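Local coordinates for nicking enzyme (PDB 4HTE), which is the oriT relaxase that probably nicks plasmid DNA to start its conjugative transfer; this chain is its C-terminal part, at residues K275-V288 with I311-Y323. Numbering follows the deposited sequence.
Sequences KYSDEDRKYITEQV and IQKKLLSEYDFDY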
# COMPACT_ATOMS: atom_id res chain seq x y z
N LYS A 275 -12.33 -16.23 -17.23
CA LYS A 275 -12.04 -14.90 -17.77
C LYS A 275 -11.91 -14.91 -19.29
O LYS A 275 -12.26 -13.93 -19.95
CB LYS A 275 -10.75 -14.36 -17.14
CG LYS A 275 -10.15 -13.17 -17.87
CD LYS A 275 -9.37 -12.28 -16.91
CE LYS A 275 -8.42 -11.33 -17.63
NZ LYS A 275 -7.81 -10.34 -16.71
N TYR A 276 -11.41 -16.01 -19.84
CA TYR A 276 -11.12 -16.09 -21.27
C TYR A 276 -11.93 -17.16 -21.99
O TYR A 276 -12.48 -18.07 -21.37
CB TYR A 276 -9.63 -16.37 -21.48
CG TYR A 276 -8.74 -15.23 -21.08
CD1 TYR A 276 -8.77 -14.02 -21.77
CD2 TYR A 276 -7.86 -15.34 -20.01
CE1 TYR A 276 -7.96 -12.97 -21.40
CE2 TYR A 276 -7.04 -14.29 -19.64
CZ TYR A 276 -7.10 -13.11 -20.34
OH TYR A 276 -6.29 -12.05 -19.98
N SER A 277 -12.00 -17.02 -23.31
CA SER A 277 -12.62 -18.03 -24.16
C SER A 277 -11.64 -19.18 -24.35
O SER A 277 -10.46 -19.06 -24.02
CB SER A 277 -12.96 -17.42 -25.52
OG SER A 277 -13.56 -16.15 -25.36
N ASP A 278 -12.13 -20.30 -24.87
CA ASP A 278 -11.25 -21.43 -25.15
C ASP A 278 -10.26 -21.07 -26.25
O ASP A 278 -9.10 -21.46 -26.20
CB ASP A 278 -12.07 -22.67 -25.55
CG ASP A 278 -12.49 -23.51 -24.36
OD1 ASP A 278 -11.73 -23.56 -23.37
OD2 ASP A 278 -13.57 -24.12 -24.42
N GLU A 279 -10.73 -20.33 -27.25
CA GLU A 279 -9.88 -19.89 -28.34
C GLU A 279 -8.79 -18.96 -27.82
O GLU A 279 -7.60 -19.23 -27.99
CB GLU A 279 -10.70 -19.18 -29.41
N ASP A 280 -9.21 -17.87 -27.18
CA ASP A 280 -8.27 -16.91 -26.62
C ASP A 280 -7.26 -17.59 -25.70
O ASP A 280 -6.06 -17.36 -25.80
CB ASP A 280 -9.02 -15.82 -25.84
CG ASP A 280 -9.97 -15.02 -26.71
OD1 ASP A 280 -9.67 -14.85 -27.91
OD2 ASP A 280 -11.01 -14.57 -26.19
N ARG A 281 -7.76 -18.44 -24.81
CA ARG A 281 -6.90 -19.12 -23.84
C ARG A 281 -5.77 -19.85 -24.56
O ARG A 281 -4.62 -19.79 -24.14
CB ARG A 281 -7.72 -20.10 -23.00
CG ARG A 281 -7.01 -20.57 -21.74
CD ARG A 281 -7.89 -21.47 -20.89
NE ARG A 281 -9.15 -20.82 -20.52
CZ ARG A 281 -10.37 -21.24 -20.85
NH1 ARG A 281 -10.55 -22.34 -21.57
NH2 ARG A 281 -11.42 -20.55 -20.46
N LYS A 282 -6.11 -20.53 -25.65
CA LYS A 282 -5.12 -21.26 -26.43
C LYS A 282 -4.08 -20.29 -26.99
O LYS A 282 -2.88 -20.53 -26.89
CB LYS A 282 -5.79 -22.02 -27.57
N TYR A 283 -4.56 -19.19 -27.58
CA TYR A 283 -3.69 -18.18 -28.15
C TYR A 283 -2.66 -17.71 -27.12
O TYR A 283 -1.45 -17.74 -27.37
CB TYR A 283 -4.51 -16.98 -28.62
CG TYR A 283 -3.71 -15.91 -29.34
CD1 TYR A 283 -2.91 -15.03 -28.63
CD2 TYR A 283 -3.76 -15.78 -30.72
CE1 TYR A 283 -2.18 -14.05 -29.28
CE2 TYR A 283 -3.04 -14.81 -31.38
CZ TYR A 283 -2.25 -13.94 -30.65
OH TYR A 283 -1.52 -12.97 -31.29
N ILE A 284 -3.15 -17.27 -25.97
CA ILE A 284 -2.30 -16.69 -24.93
C ILE A 284 -1.17 -17.64 -24.53
O ILE A 284 -0.01 -17.24 -24.49
CB ILE A 284 -3.12 -16.32 -23.68
CG1 ILE A 284 -4.14 -15.22 -24.01
CG2 ILE A 284 -2.20 -15.84 -22.56
CD1 ILE A 284 -5.07 -14.87 -22.87
N THR A 285 -1.51 -18.89 -24.25
CA THR A 285 -0.52 -19.87 -23.84
C THR A 285 0.57 -19.99 -24.90
O THR A 285 1.76 -19.94 -24.59
CB THR A 285 -1.14 -21.25 -23.59
OG1 THR A 285 -1.77 -21.73 -24.79
CG2 THR A 285 -2.16 -21.19 -22.46
N GLU A 286 0.16 -20.15 -26.15
CA GLU A 286 1.10 -20.29 -27.26
C GLU A 286 2.08 -19.13 -27.27
O GLU A 286 3.29 -19.33 -27.39
CB GLU A 286 0.35 -20.34 -28.59
CG GLU A 286 -0.49 -21.59 -28.77
CD GLU A 286 -1.44 -21.48 -29.94
OE1 GLU A 286 -1.67 -20.34 -30.41
OE2 GLU A 286 -1.95 -22.52 -30.40
N GLN A 287 1.56 -17.91 -27.14
CA GLN A 287 2.40 -16.71 -27.14
C GLN A 287 3.40 -16.73 -25.99
O GLN A 287 4.58 -16.46 -26.18
CB GLN A 287 1.53 -15.46 -27.05
CG GLN A 287 0.66 -15.22 -28.26
CD GLN A 287 1.46 -15.01 -29.53
OE1 GLN A 287 1.86 -13.89 -29.85
NE2 GLN A 287 1.71 -16.09 -30.27
N VAL A 288 2.92 -17.05 -24.80
CA VAL A 288 3.81 -17.19 -23.65
C VAL A 288 4.99 -18.08 -24.01
O VAL A 288 6.13 -17.79 -23.65
CB VAL A 288 3.06 -17.79 -22.46
CG1 VAL A 288 4.03 -18.24 -21.40
CG2 VAL A 288 2.08 -16.77 -21.89
N ILE A 311 4.76 -8.65 -28.82
CA ILE A 311 3.85 -9.69 -28.37
C ILE A 311 3.23 -9.33 -27.03
O ILE A 311 2.01 -9.43 -26.86
CB ILE A 311 4.56 -11.06 -28.27
CG1 ILE A 311 4.94 -11.55 -29.67
CG2 ILE A 311 3.65 -12.08 -27.58
CD1 ILE A 311 5.48 -12.96 -29.71
N GLN A 312 4.06 -8.91 -26.08
CA GLN A 312 3.57 -8.50 -24.77
C GLN A 312 2.53 -7.40 -24.92
O GLN A 312 1.43 -7.49 -24.39
CB GLN A 312 4.72 -8.00 -23.90
CG GLN A 312 5.65 -9.09 -23.39
CD GLN A 312 6.47 -8.64 -22.20
OE1 GLN A 312 6.16 -7.63 -21.56
NE2 GLN A 312 7.52 -9.39 -21.88
N LYS A 313 2.90 -6.35 -25.65
CA LYS A 313 2.02 -5.22 -25.89
C LYS A 313 0.65 -5.69 -26.36
O LYS A 313 -0.38 -5.26 -25.83
CB LYS A 313 2.64 -4.28 -26.92
CG LYS A 313 1.68 -3.28 -27.53
CD LYS A 313 2.44 -2.18 -28.24
CE LYS A 313 1.51 -1.32 -29.08
NZ LYS A 313 1.17 -1.97 -30.38
N LYS A 314 0.64 -6.57 -27.35
CA LYS A 314 -0.61 -7.09 -27.90
C LYS A 314 -1.39 -7.86 -26.84
O LYS A 314 -2.55 -7.56 -26.58
CB LYS A 314 -0.34 -7.99 -29.10
CG LYS A 314 -1.56 -8.25 -29.95
CD LYS A 314 -1.42 -9.52 -30.76
CE LYS A 314 -2.42 -9.58 -31.90
NZ LYS A 314 -2.45 -10.92 -32.54
N LEU A 315 -0.73 -8.84 -26.23
CA LEU A 315 -1.35 -9.65 -25.18
C LEU A 315 -2.07 -8.79 -24.15
O LEU A 315 -3.23 -9.05 -23.81
CB LEU A 315 -0.28 -10.49 -24.48
CG LEU A 315 0.28 -11.69 -25.25
CD1 LEU A 315 1.47 -12.28 -24.52
CD2 LEU A 315 -0.80 -12.74 -25.46
N LEU A 316 -1.38 -7.78 -23.64
CA LEU A 316 -1.94 -6.91 -22.61
C LEU A 316 -3.08 -6.06 -23.16
O LEU A 316 -4.12 -5.92 -22.53
CB LEU A 316 -0.85 -6.01 -22.04
CG LEU A 316 -1.27 -5.14 -20.86
CD1 LEU A 316 -1.25 -5.94 -19.57
CD2 LEU A 316 -0.38 -3.91 -20.75
N SER A 317 -2.86 -5.49 -24.34
CA SER A 317 -3.84 -4.61 -24.96
C SER A 317 -5.10 -5.37 -25.37
O SER A 317 -6.21 -4.99 -25.00
CB SER A 317 -3.24 -3.94 -26.20
OG SER A 317 -4.22 -3.22 -26.92
N GLU A 318 -4.92 -6.45 -26.12
CA GLU A 318 -6.03 -7.22 -26.66
C GLU A 318 -6.75 -8.08 -25.62
O GLU A 318 -7.98 -8.13 -25.60
CB GLU A 318 -5.54 -8.11 -27.81
CG GLU A 318 -4.84 -7.39 -28.96
CD GLU A 318 -5.78 -6.57 -29.83
OE1 GLU A 318 -6.91 -6.27 -29.38
OE2 GLU A 318 -5.38 -6.24 -30.97
N TYR A 319 -5.99 -8.74 -24.75
CA TYR A 319 -6.54 -9.78 -23.88
C TYR A 319 -6.57 -9.41 -22.40
O TYR A 319 -7.38 -9.96 -21.65
CB TYR A 319 -5.74 -11.07 -24.07
CG TYR A 319 -5.83 -11.64 -25.48
CD1 TYR A 319 -4.98 -11.19 -26.49
CD2 TYR A 319 -6.76 -12.61 -25.79
CE1 TYR A 319 -5.07 -11.71 -27.78
CE2 TYR A 319 -6.86 -13.13 -27.07
CZ TYR A 319 -6.01 -12.68 -28.06
OH TYR A 319 -6.11 -13.20 -29.33
N ASP A 320 -5.72 -8.48 -21.98
CA ASP A 320 -5.62 -8.13 -20.56
C ASP A 320 -4.71 -9.14 -19.86
O ASP A 320 -4.92 -9.48 -18.69
CB ASP A 320 -7.00 -8.13 -19.91
CG ASP A 320 -7.03 -7.42 -18.56
OD1 ASP A 320 -6.35 -6.39 -18.40
OD2 ASP A 320 -7.75 -7.91 -17.66
N PHE A 321 -3.70 -9.62 -20.58
CA PHE A 321 -2.77 -10.59 -20.03
C PHE A 321 -1.43 -9.92 -19.70
O PHE A 321 -0.76 -9.39 -20.59
CB PHE A 321 -2.54 -11.73 -21.02
CG PHE A 321 -1.86 -12.93 -20.43
CD1 PHE A 321 -2.55 -13.78 -19.57
CD2 PHE A 321 -0.54 -13.21 -20.72
CE1 PHE A 321 -1.92 -14.88 -19.02
CE2 PHE A 321 0.09 -14.31 -20.17
CZ PHE A 321 -0.60 -15.15 -19.32
N ASP A 322 -1.06 -9.95 -18.43
CA ASP A 322 0.19 -9.35 -17.98
C ASP A 322 1.24 -10.42 -17.71
O ASP A 322 1.35 -10.93 -16.60
CB ASP A 322 -0.05 -8.52 -16.71
CG ASP A 322 0.92 -7.36 -16.59
OD1 ASP A 322 2.14 -7.61 -16.53
OD2 ASP A 322 0.45 -6.20 -16.55
N TYR A 323 2.01 -10.75 -18.74
CA TYR A 323 3.07 -11.75 -18.62
C TYR A 323 4.07 -11.35 -17.55
O TYR A 323 4.55 -12.18 -16.78
CB TYR A 323 3.78 -11.94 -19.96
CG TYR A 323 5.03 -12.80 -19.87
CD1 TYR A 323 4.93 -14.18 -19.74
CD2 TYR A 323 6.29 -12.23 -19.91
CE1 TYR A 323 6.07 -14.97 -19.65
CE2 TYR A 323 7.43 -13.01 -19.83
CZ TYR A 323 7.31 -14.38 -19.70
OH TYR A 323 8.44 -15.16 -19.62
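Ile284 packs tightly against Phe321 where helices 278-288 and 311-319 run antiparallel, their axes 11.0 Å apart. Its CG2, anti to the backbone N, sits squarely over the Phe321 ring face, 3.4 Å from the centroid, a CH-pi contact suited to a branched aliphatic chain. The other branch ends in CD1, which lies over one face of the Tyr276 ring and also meets Tyr319 CB. Val288 CG2 adds to this buried core at Phe321 CE2, 3.6 Å away. Tyr276 suits the border of the core: its ring is apolar, while its OH donates to the backbone carbonyl Tyr319 O (2.9 Å), from above the carbonyl plane.

The outer side is looser and more polar. Tyr319 OH lies over the Tyr283 ring, 3.6 Å from Tyr283 CG, and the two nearly parallel rings are slid apart with little overlap. Long, extended Lys314 reaches the Tyr283 hydroxyl from the exposed surface, donating from NZ to OH (2.6 Å).

Beside the Tyr276 bond, Lys275 NZ forms a salt bridge with Asp320 OD2 (2.6 Å). Asp320 has positive phi, tolerated better by aspartate than by beta-branched residues; with Asp328 it belongs to a calcium site in this antiparallel helical hairpin.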